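Local structure of histidine--tRNA ligase (Thermus thermophilus, 1H4V) at residues Gly35-Val40 with Val102-Ala107; Val127-Leu132 with Val303-Gly308. The protein attaches L-histidine to tRNA(His) at the expense of ATP, working as a homodimeric class II aminoacyl-tRNA synthetase. One frame throughout, in Å; residues are numbered along the deposited sequence.

Contact 1: residues Gly35-Val40 with Val102-Ala107; sequences GALELV and VRLWMA
A short parallel strand pairing at the edge of the catalytic sheet within this chain joins Leu37 and Glu38 to Leu104 and Trp105. Three backbone hydrogen bonds carry it: Leu37 N gives to Arg103 O (2.8 Å), Trp105 N to Leu37 O, and Leu39 N to Trp105 O. Gly35, with positive phi, is the C' residue of the Schellman motif that ends helix 14-33, and the chain turns from there straight into the pairing.

Glu38 packs against the indole of Trp105. With CG anti to its backbone N (chi1 -173°) and the chain extended beyond it, the Glu38 side chain crosses that of Trp105 obliquely: CB sits 3.4 Å from Trp105 NE1, CG lies over one face, 3.6 Å above the ring plane toward the rim, and CD reaches Trp105 CZ2 at 3.5 Å. The carboxylate is turned 27° from the ring plane. Its OE2 is held by a salt bridge to Arg28 and by Gln21 of the second subunit, while OE1 accepts from a water, 2.6 Å away, that in turn takes the N-H of Ala107. The indole N-H goes to Glu32, so helix 14-33 grips both partners. Ala36 CB touches Trp105 CD1 at 3.8 Å.

On the other side of the strands Leu37 CB meets Leu104 CD2 loosely, at 4.2 Å. Farther along, Leu39 CD1 rests on Met106 SD, 3.8 Å away. Phe13 and Leu12 of the second subunit pack on Leu39 and Val40, which places this edge at the dimer interface. A long helix followed by a short strand, paired in parallel with strand 102-111 where the subunits meet, is characteristic of motif 1 of the class II synthetases.

Contact 2: residues Val127-Leu132 with Val303-Gly308; sequences VNYEAL and VGFAFG
Tyr129 and Phe305 exchange two backbone hydrogen bonds, each 3.0 Å: Tyr129 N to Phe305 O, and Phe305 N back to Tyr129 O. Val127 pairs with Phe307 and Ala131 with Val303 in the same way, so six bonds join two neighbouring antiparallel strands of the class II catalytic sheet, their axes 4.8 Å apart and 178° from one another in direction. As in other class II synthetases, strand 123-132 is the second strand of the motif 2 hairpin, and strand 302-308, running into helix 309-318, is that of motif 3. Between the bonded pairs fall the non-hydrogen-bonded pairs Asn128 with Ala306 and Glu130 with Gly304.

On the face bearing Asn128 and Glu130, the bent Glu130 side chain brings OE1 to 3.3 Å from Gly304 CA. A CB on Gly304 would clash with this oxygen and with Tyr129 O, which leaves room for glycine alone. Glu130 OE1 has a weak hydrogen bond to Tyr288, whereas the buried OE2 has no partner in the model. Asn128 lays ND2 on Ala306 CB, and its OD1 accepts a hydrogen bond from Gln126 NE2.

The opposite face carries Tyr129, Phe305 and Phe307 among smaller apolar side chains. Phe305 has CG between its backbone N and carbonyl carbon (chi1 67°), and its ring receives Tyr129 CB over one face in a CH-pi contact, 3.7 Å from the centroid. The two rings meet obliquely, with planes 32° apart. Leu147 of helix 137-153 touches both Phe305 and Phe307. An alanine at Phe305 would probably leave Tyr129 CB without the ring face it packs on and open a gap beside Leu147. One pair along, Val127 lies side by side with Phe307, its CB over the ring face toward the rim and 3.6 Å from Phe307 CZ.

From the N terminus, helix 14-33 leads into 35-40, and contact 1 closes a loop of 61 residues when 102-107 returns beside it. Strand 102-111 then turns back as strand 123-132, which opens contact 2; this closes much later, after 170 intervening residues, at 303-308. The two closures are therefore in series, neither nested nor crossed. Their centres lie 9 Å apart, and the inner strands are neighbours, with probable hydrogen bonds from Leu104 N to Glu130 O and from Asn128 N to Met106 O. Together they set the strands side by side from the dimer-facing margin inward, tying both stretches of the catalytic region into one sheet.

Contact 1: residues Gly35-Val40 with Val102-Ala107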
ATOM      1  N   GLY A  35     -19.193  -2.515  -7.725  1.00 14.30           N
ATOM      2  CA  GLY A  35     -19.667  -2.304  -6.371  1.00 12.10           C
ATOM      3  C   GLY A  35     -18.776  -2.717  -5.215  1.00 11.49           C
ATOM      4  O   GLY A  35     -19.133  -2.469  -4.072  1.00 11.97           O
ATOM      5  N   ALA A  36     -17.628  -3.330  -5.473  1.00 11.59           N
ATOM      6  CA  ALA A  36     -16.769  -3.741  -4.364  1.00 13.65           C
ATOM      7  C   ALA A  36     -16.245  -2.536  -3.584  1.00 14.70           C
ATOM      8  O   ALA A  36     -15.910  -1.510  -4.160  1.00 17.04           O
ATOM      9  CB  ALA A  36     -15.622  -4.567  -4.877  1.00 13.32           C
ATOM     10  N   LEU A  37     -16.201  -2.671  -2.266  1.00 15.75           N
ATOM     11  CA  LEU A  37     -15.717  -1.619  -1.369  1.00 16.07           C
ATOM     12  C   LEU A  37     -14.268  -1.955  -0.989  1.00 15.61           C
ATOM     13  O   LEU A  37     -13.964  -3.107  -0.680  1.00 13.97           O
ATOM     14  CB  LEU A  37     -16.601  -1.597  -0.125  1.00 21.46           C
ATOM     15  CG  LEU A  37     -16.350  -0.613   1.014  1.00 32.55           C
ATOM     16  CD1 LEU A  37     -16.461   0.825   0.510  1.00 37.32           C
ATOM     17  CD2 LEU A  37     -17.388  -0.874   2.108  1.00 36.82           C
ATOM     18  N   GLU A  38     -13.371  -0.975  -1.012  1.00 14.28           N
ATOM     19  CA  GLU A  38     -11.984  -1.275  -0.671  1.00 14.33           C
ATOM     20  C   GLU A  38     -11.780  -1.440   0.822  1.00 13.80           C
ATOM     21  O   GLU A  38     -12.248  -0.640   1.627  1.00 12.50           O
ATOM     22  CB  GLU A  38     -11.004  -0.207  -1.185  1.00 15.77           C
ATOM     23  CG  GLU A  38      -9.538  -0.649  -0.955  1.00 17.83           C
ATOM     24  CD  GLU A  38      -8.492   0.285  -1.546  1.00 23.81           C
ATOM     25  OE1 GLU A  38      -7.288  -0.029  -1.410  1.00 23.33           O
ATOM     26  OE2 GLU A  38      -8.854   1.324  -2.141  1.00 26.07           O
ATOM     27  N   LEU A  39     -11.059  -2.486   1.185  1.00 14.01           N
ATOM     28  CA  LEU A  39     -10.792  -2.770   2.587  1.00 19.14           C
ATOM     29  C   LEU A  39      -9.308  -3.100   2.792  1.00 20.97           C
ATOM     30  O   LEU A  39      -8.716  -3.851   2.011  1.00 23.71           O
ATOM     31  CB  LEU A  39     -11.677  -3.944   3.019  1.00 21.50           C
ATOM     32  CG  LEU A  39     -11.616  -4.634   4.385  1.00 24.34           C
ATOM     33  CD1 LEU A  39     -10.297  -5.327   4.511  1.00 31.17           C
ATOM     34  CD2 LEU A  39     -11.831  -3.638   5.517  1.00 26.79           C
ATOM     35  N   VAL A  40      -8.699  -2.515   3.818  1.00 19.82           N
ATOM     36  CA  VAL A  40      -7.300  -2.811   4.119  1.00 17.40           C
ATOM     37  C   VAL A  40      -7.225  -3.407   5.531  1.00 17.89           C
ATOM     38  O   VAL A  40      -7.551  -2.734   6.508  1.00 18.80           O
ATOM     39  CB  VAL A  40      -6.395  -1.546   4.080  1.00 17.85           C
ATOM     40  CG1 VAL A  40      -4.956  -1.952   4.396  1.00 10.56           C
ATOM     41  CG2 VAL A  40      -6.458  -0.868   2.705  1.00 11.04           C
ATOM     42  N   VAL A 102     -22.290  -8.233   0.486  1.00 19.15           N
ATOM     43  CA  VAL A 102     -21.318  -7.174   0.677  1.00 17.04           C
ATOM     44  C   VAL A 102     -20.119  -7.570  -0.176  1.00 16.05           C
ATOM     45  O   VAL A 102     -19.560  -8.653  -0.009  1.00 15.54           O
ATOM     46  CB  VAL A 102     -20.889  -7.060   2.142  1.00 18.44           C
ATOM     47  CG1 VAL A 102     -19.864  -5.959   2.295  1.00 14.30           C
ATOM     48  CG2 VAL A 102     -22.115  -6.793   3.013  1.00 15.74           C
ATOM     49  N   ARG A 103     -19.755  -6.704  -1.112  1.00 13.30           N
ATOM     50  CA  ARG A 103     -18.632  -6.975  -1.983  1.00 11.64           C
ATOM     51  C   ARG A 103     -17.414  -6.204  -1.489  1.00 11.73           C
ATOM     52  O   ARG A 103     -17.467  -4.991  -1.281  1.00 10.48           O
ATOM     53  CB  ARG A 103     -18.978  -6.590  -3.429  1.00 11.36           C
ATOM     54  CG  ARG A 103     -20.067  -7.460  -4.071  1.00 12.87           C
ATOM     55  CD  ARG A 103     -20.239  -7.092  -5.547  1.00 17.81           C
ATOM     56  NE  ARG A 103     -21.285  -7.854  -6.227  1.00 17.94           N
ATOM     57  CZ  ARG A 103     -22.590  -7.679  -6.038  1.00 18.01           C
ATOM     58  NH1 ARG A 103     -23.036  -6.768  -5.180  1.00 15.76           N
ATOM     59  NH2 ARG A 103     -23.453  -8.399  -6.733  1.00 17.04           N
ATOM     60  N   LEU A 104     -16.310  -6.913  -1.292  1.00 11.65           N
ATOM     61  CA  LEU A 104     -15.092  -6.270  -0.801  1.00 11.09           C
ATOM     62  C   LEU A 104     -13.890  -6.650  -1.645  1.00 10.56           C
ATOM     63  O   LEU A 104     -13.853  -7.718  -2.262  1.00 12.71           O
ATOM     64  CB  LEU A 104     -14.809  -6.684   0.647  1.00  9.35           C
ATOM     65  CG  LEU A 104     -15.919  -6.562   1.698  1.00  7.79           C
ATOM     66  CD1 LEU A 104     -15.519  -7.376   2.919  1.00  9.11           C
ATOM     67  CD2 LEU A 104     -16.153  -5.118   2.072  1.00  2.95           C
ATOM     68  N   TRP A 105     -12.904  -5.769  -1.687  1.00  9.38           N
ATOM     69  CA  TRP A 105     -11.692  -6.079  -2.413  1.00  9.04           C
ATOM     70  C   TRP A 105     -10.544  -5.479  -1.633  1.00 10.71           C
ATOM     71  O   TRP A 105     -10.727  -4.555  -0.832  1.00  8.05           O
ATOM     72  CB  TRP A 105     -11.720  -5.551  -3.855  1.00  7.38           C
ATOM     73  CG  TRP A 105     -11.416  -4.100  -4.005  1.00  9.48           C
ATOM     74  CD1 TRP A 105     -12.294  -3.059  -3.912  1.00  8.59           C
ATOM     75  CD2 TRP A 105     -10.138  -3.527  -4.288  1.00 10.59           C
ATOM     76  NE1 TRP A 105     -11.641  -1.869  -4.123  1.00 10.03           N
ATOM     77  CE2 TRP A 105     -10.316  -2.124  -4.352  1.00 10.48           C
ATOM     78  CE3 TRP A 105      -8.857  -4.061  -4.487  1.00 12.72           C
ATOM     79  CZ2 TRP A 105      -9.258  -1.241  -4.618  1.00 11.47           C
ATOM     80  CZ3 TRP A 105      -7.802  -3.179  -4.752  1.00 15.50           C
ATOM     81  CH2 TRP A 105      -8.014  -1.782  -4.811  1.00 13.17           C
ATOM     82  N   MET A 106      -9.356  -6.015  -1.877  1.00 12.50           N
ATOM     83  CA  MET A 106      -8.172  -5.576  -1.177  1.00 13.42           C
ATOM     84  C   MET A 106      -6.927  -5.966  -1.963  1.00 14.02           C
ATOM     85  O   MET A 106      -6.908  -6.955  -2.701  1.00 13.85           O
ATOM     86  CB  MET A 106      -8.167  -6.231   0.213  1.00 18.53           C
ATOM     87  CG  MET A 106      -6.909  -6.068   1.056  1.00 21.90           C
ATOM     88  SD  MET A 106      -7.211  -6.721   2.735  1.00 34.34           S
ATOM     89  CE  MET A 106      -6.690  -8.446   2.593  1.00 24.39           C
ATOM     90  N   ALA A 107      -5.890  -5.161  -1.811  1.00 12.96           N
ATOM     91  CA  ALA A 107      -4.623  -5.416  -2.455  1.00 13.70           C
ATOM     92  C   ALA A 107      -3.592  -5.204  -1.364  1.00 15.27           C
ATOM     93  O   ALA A 107      -3.672  -4.238  -0.609  1.00 16.87           O
ATOM     94  CB  ALA A 107      -4.402  -4.436  -3.594  1.00 11.25           C
TER
HETATM   95  O   HOH W   1      -6.519  -2.277  -0.457  1.00 31.07           O

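Contact 2: residues Val127-Leu132 with Val303-Gly308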
ATOM      1  N   VAL A 127      -4.284  -9.411  -5.061  1.00 12.34           N
ATOM      2  CA  VAL A 127      -5.519  -8.655  -5.045  1.00 12.74           C
ATOM      3  C   VAL A 127      -6.600  -9.640  -4.659  1.00 13.40           C
ATOM      4  O   VAL A 127      -6.654 -10.740  -5.199  1.00 14.83           O
ATOM      5  CB  VAL A 127      -5.830  -8.066  -6.431  1.00 13.00           C
ATOM      6  CG1 VAL A 127      -7.263  -7.538  -6.459  1.00  8.09           C
ATOM      7  CG2 VAL A 127      -4.831  -6.951  -6.754  1.00  8.36           C
ATOM      8  N   ASN A 128      -7.444  -9.264  -3.708  1.00 13.08           N
ATOM      9  CA  ASN A 128      -8.523 -10.144  -3.279  1.00 13.72           C
ATOM     10  C   ASN A 128      -9.866  -9.502  -3.522  1.00 12.22           C
ATOM     11  O   ASN A 128     -10.021  -8.294  -3.362  1.00 12.49           O
ATOM     12  CB  ASN A 128      -8.426 -10.478  -1.783  1.00 16.72           C
ATOM     13  CG  ASN A 128      -7.409 -11.562  -1.485  1.00 19.63           C
ATOM     14  OD1 ASN A 128      -6.210 -11.303  -1.392  1.00 26.65           O
ATOM     15  ND2 ASN A 128      -7.886 -12.787  -1.334  1.00 20.12           N
ATOM     16  N   TYR A 129     -10.829 -10.325  -3.905  1.00 10.30           N
ATOM     17  CA  TYR A 129     -12.193  -9.884  -4.130  1.00 12.78           C
ATOM     18  C   TYR A 129     -13.075 -10.881  -3.382  1.00 14.30           C
ATOM     19  O   TYR A 129     -12.909 -12.090  -3.524  1.00 13.25           O
ATOM     20  CB  TYR A 129     -12.563  -9.925  -5.607  1.00 11.00           C
ATOM     21  CG  TYR A 129     -14.053  -9.758  -5.815  1.00 13.02           C
ATOM     22  CD1 TYR A 129     -14.668  -8.513  -5.650  1.00 14.36           C
ATOM     23  CD2 TYR A 129     -14.853 -10.848  -6.138  1.00 11.98           C
ATOM     24  CE1 TYR A 129     -16.043  -8.360  -5.804  1.00 10.95           C
ATOM     25  CE2 TYR A 129     -16.228 -10.712  -6.289  1.00 12.52           C
ATOM     26  CZ  TYR A 129     -16.815  -9.464  -6.122  1.00 16.13           C
ATOM     27  OH  TYR A 129     -18.173  -9.330  -6.275  1.00 17.67           O
ATOM     28  N   GLU A 130     -14.021 -10.371  -2.612  1.00 15.46           N
ATOM     29  CA  GLU A 130     -14.911 -11.221  -1.837  1.00 18.03           C
ATOM     30  C   GLU A 130     -16.355 -10.688  -1.831  1.00 17.36           C
ATOM     31  O   GLU A 130     -16.599  -9.503  -1.590  1.00 17.41           O
ATOM     32  CB  GLU A 130     -14.376 -11.300  -0.400  1.00 19.45           C
ATOM     33  CG  GLU A 130     -13.926 -12.675   0.080  1.00 31.44           C
ATOM     34  CD  GLU A 130     -12.911 -13.370  -0.821  1.00 33.78           C
ATOM     35  OE1 GLU A 130     -13.209 -14.489  -1.277  1.00 34.37           O
ATOM     36  OE2 GLU A 130     -11.817 -12.820  -1.067  1.00 39.04           O
ATOM     37  N   ALA A 131     -17.301 -11.576  -2.115  1.00 16.85           N
ATOM     38  CA  ALA A 131     -18.730 -11.256  -2.111  1.00 15.38           C
ATOM     39  C   ALA A 131     -19.309 -12.132  -1.005  1.00 15.91           C
ATOM     40  O   ALA A 131     -19.442 -13.339  -1.173  1.00 15.95           O
ATOM     41  CB  ALA A 131     -19.354 -11.621  -3.448  1.00 13.64           C
ATOM     42  N   LEU A 132     -19.645 -11.522   0.126  1.00 18.07           N
ATOM     43  CA  LEU A 132     -20.165 -12.256   1.278  1.00 16.84           C
ATOM     44  C   LEU A 132     -21.630 -12.003   1.585  1.00 17.67           C
ATOM     45  O   LEU A 132     -22.115 -10.880   1.446  1.00 17.80           O
ATOM     46  CB  LEU A 132     -19.353 -11.889   2.515  1.00 15.29           C
ATOM     47  CG  LEU A 132     -17.847 -11.890   2.311  1.00 17.30           C
ATOM     48  CD1 LEU A 132     -17.164 -11.102   3.420  1.00 26.80           C
ATOM     49  CD2 LEU A 132     -17.363 -13.310   2.273  1.00 21.19           C
ATOM     50  N   VAL A 303     -17.970 -16.126  -1.718  1.00 15.83           N
ATOM     51  CA  VAL A 303     -17.374 -16.543  -2.972  1.00 14.40           C
ATOM     52  C   VAL A 303     -16.479 -15.391  -3.384  1.00 14.62           C
ATOM     53  O   VAL A 303     -16.809 -14.228  -3.154  1.00 17.48           O
ATOM     54  CB  VAL A 303     -18.452 -16.826  -4.054  1.00 13.10           C
ATOM     55  CG1 VAL A 303     -19.227 -15.564  -4.368  1.00 13.45           C
ATOM     56  CG2 VAL A 303     -17.796 -17.368  -5.314  1.00 12.01           C
ATOM     57  N   GLY A 304     -15.333 -15.710  -3.969  1.00 13.89           N
ATOM     58  CA  GLY A 304     -14.411 -14.670  -4.376  1.00 12.07           C
ATOM     59  C   GLY A 304     -13.178 -15.249  -5.030  1.00 12.68           C
ATOM     60  O   GLY A 304     -13.178 -16.416  -5.429  1.00 14.92           O
ATOM     61  N   PHE A 305     -12.131 -14.436  -5.142  1.00 10.50           N
ATOM     62  CA  PHE A 305     -10.892 -14.880  -5.759  1.00 10.46           C
ATOM     63  C   PHE A 305      -9.705 -14.044  -5.317  1.00 10.46           C
ATOM     64  O   PHE A 305      -9.853 -13.026  -4.648  1.00 12.59           O
ATOM     65  CB  PHE A 305     -11.000 -14.800  -7.291  1.00  7.78           C
ATOM     66  CG  PHE A 305     -11.106 -13.392  -7.826  1.00 12.35           C
ATOM     67  CD1 PHE A 305     -12.333 -12.873  -8.231  1.00 15.74           C
ATOM     68  CD2 PHE A 305      -9.975 -12.588  -7.941  1.00  9.28           C
ATOM     69  CE1 PHE A 305     -12.429 -11.570  -8.748  1.00 11.19           C
ATOM     70  CE2 PHE A 305     -10.065 -11.292  -8.450  1.00 13.90           C
ATOM     71  CZ  PHE A 305     -11.293 -10.784  -8.857  1.00  9.21           C
ATOM     72  N   ALA A 306      -8.523 -14.481  -5.722  1.00 10.44           N
ATOM     73  CA  ALA A 306      -7.286 -13.773  -5.437  1.00 11.96           C
ATOM     74  C   ALA A 306      -6.348 -14.068  -6.590  1.00 12.03           C
ATOM     75  O   ALA A 306      -6.455 -15.117  -7.217  1.00 15.50           O
ATOM     76  CB  ALA A 306      -6.663 -14.273  -4.129  1.00  5.73           C
ATOM     77  N   PHE A 307      -5.470 -13.126  -6.904  1.00 13.37           N
ATOM     78  CA  PHE A 307      -4.450 -13.344  -7.928  1.00 13.20           C
ATOM     79  C   PHE A 307      -3.163 -12.653  -7.470  1.00 12.02           C
ATOM     80  O   PHE A 307      -3.197 -11.637  -6.777  1.00 11.97           O
ATOM     81  CB  PHE A 307      -4.910 -12.885  -9.328  1.00 11.91           C
ATOM     82  CG  PHE A 307      -5.098 -11.403  -9.485  1.00  8.39           C
ATOM     83  CD1 PHE A 307      -4.008 -10.539  -9.476  1.00  8.15           C
ATOM     84  CD2 PHE A 307      -6.365 -10.884  -9.731  1.00  9.61           C
ATOM     85  CE1 PHE A 307      -4.180  -9.176  -9.720  1.00 15.73           C
ATOM     86  CE2 PHE A 307      -6.553  -9.522  -9.976  1.00  7.60           C
ATOM     87  CZ  PHE A 307      -5.463  -8.665  -9.974  1.00  9.02           C
ATOM     88  N   GLY A 308      -2.031 -13.252  -7.805  1.00 14.15           N
ATOM     89  CA  GLY A 308      -0.753 -12.694  -7.401  1.00 11.35           C
ATOM     90  C   GLY A 308      -0.281 -11.613  -8.346  1.00 10.30           C
ATOM     91  O   GLY A 308      -0.185 -11.822  -9.556  1.00 11.22           O
TER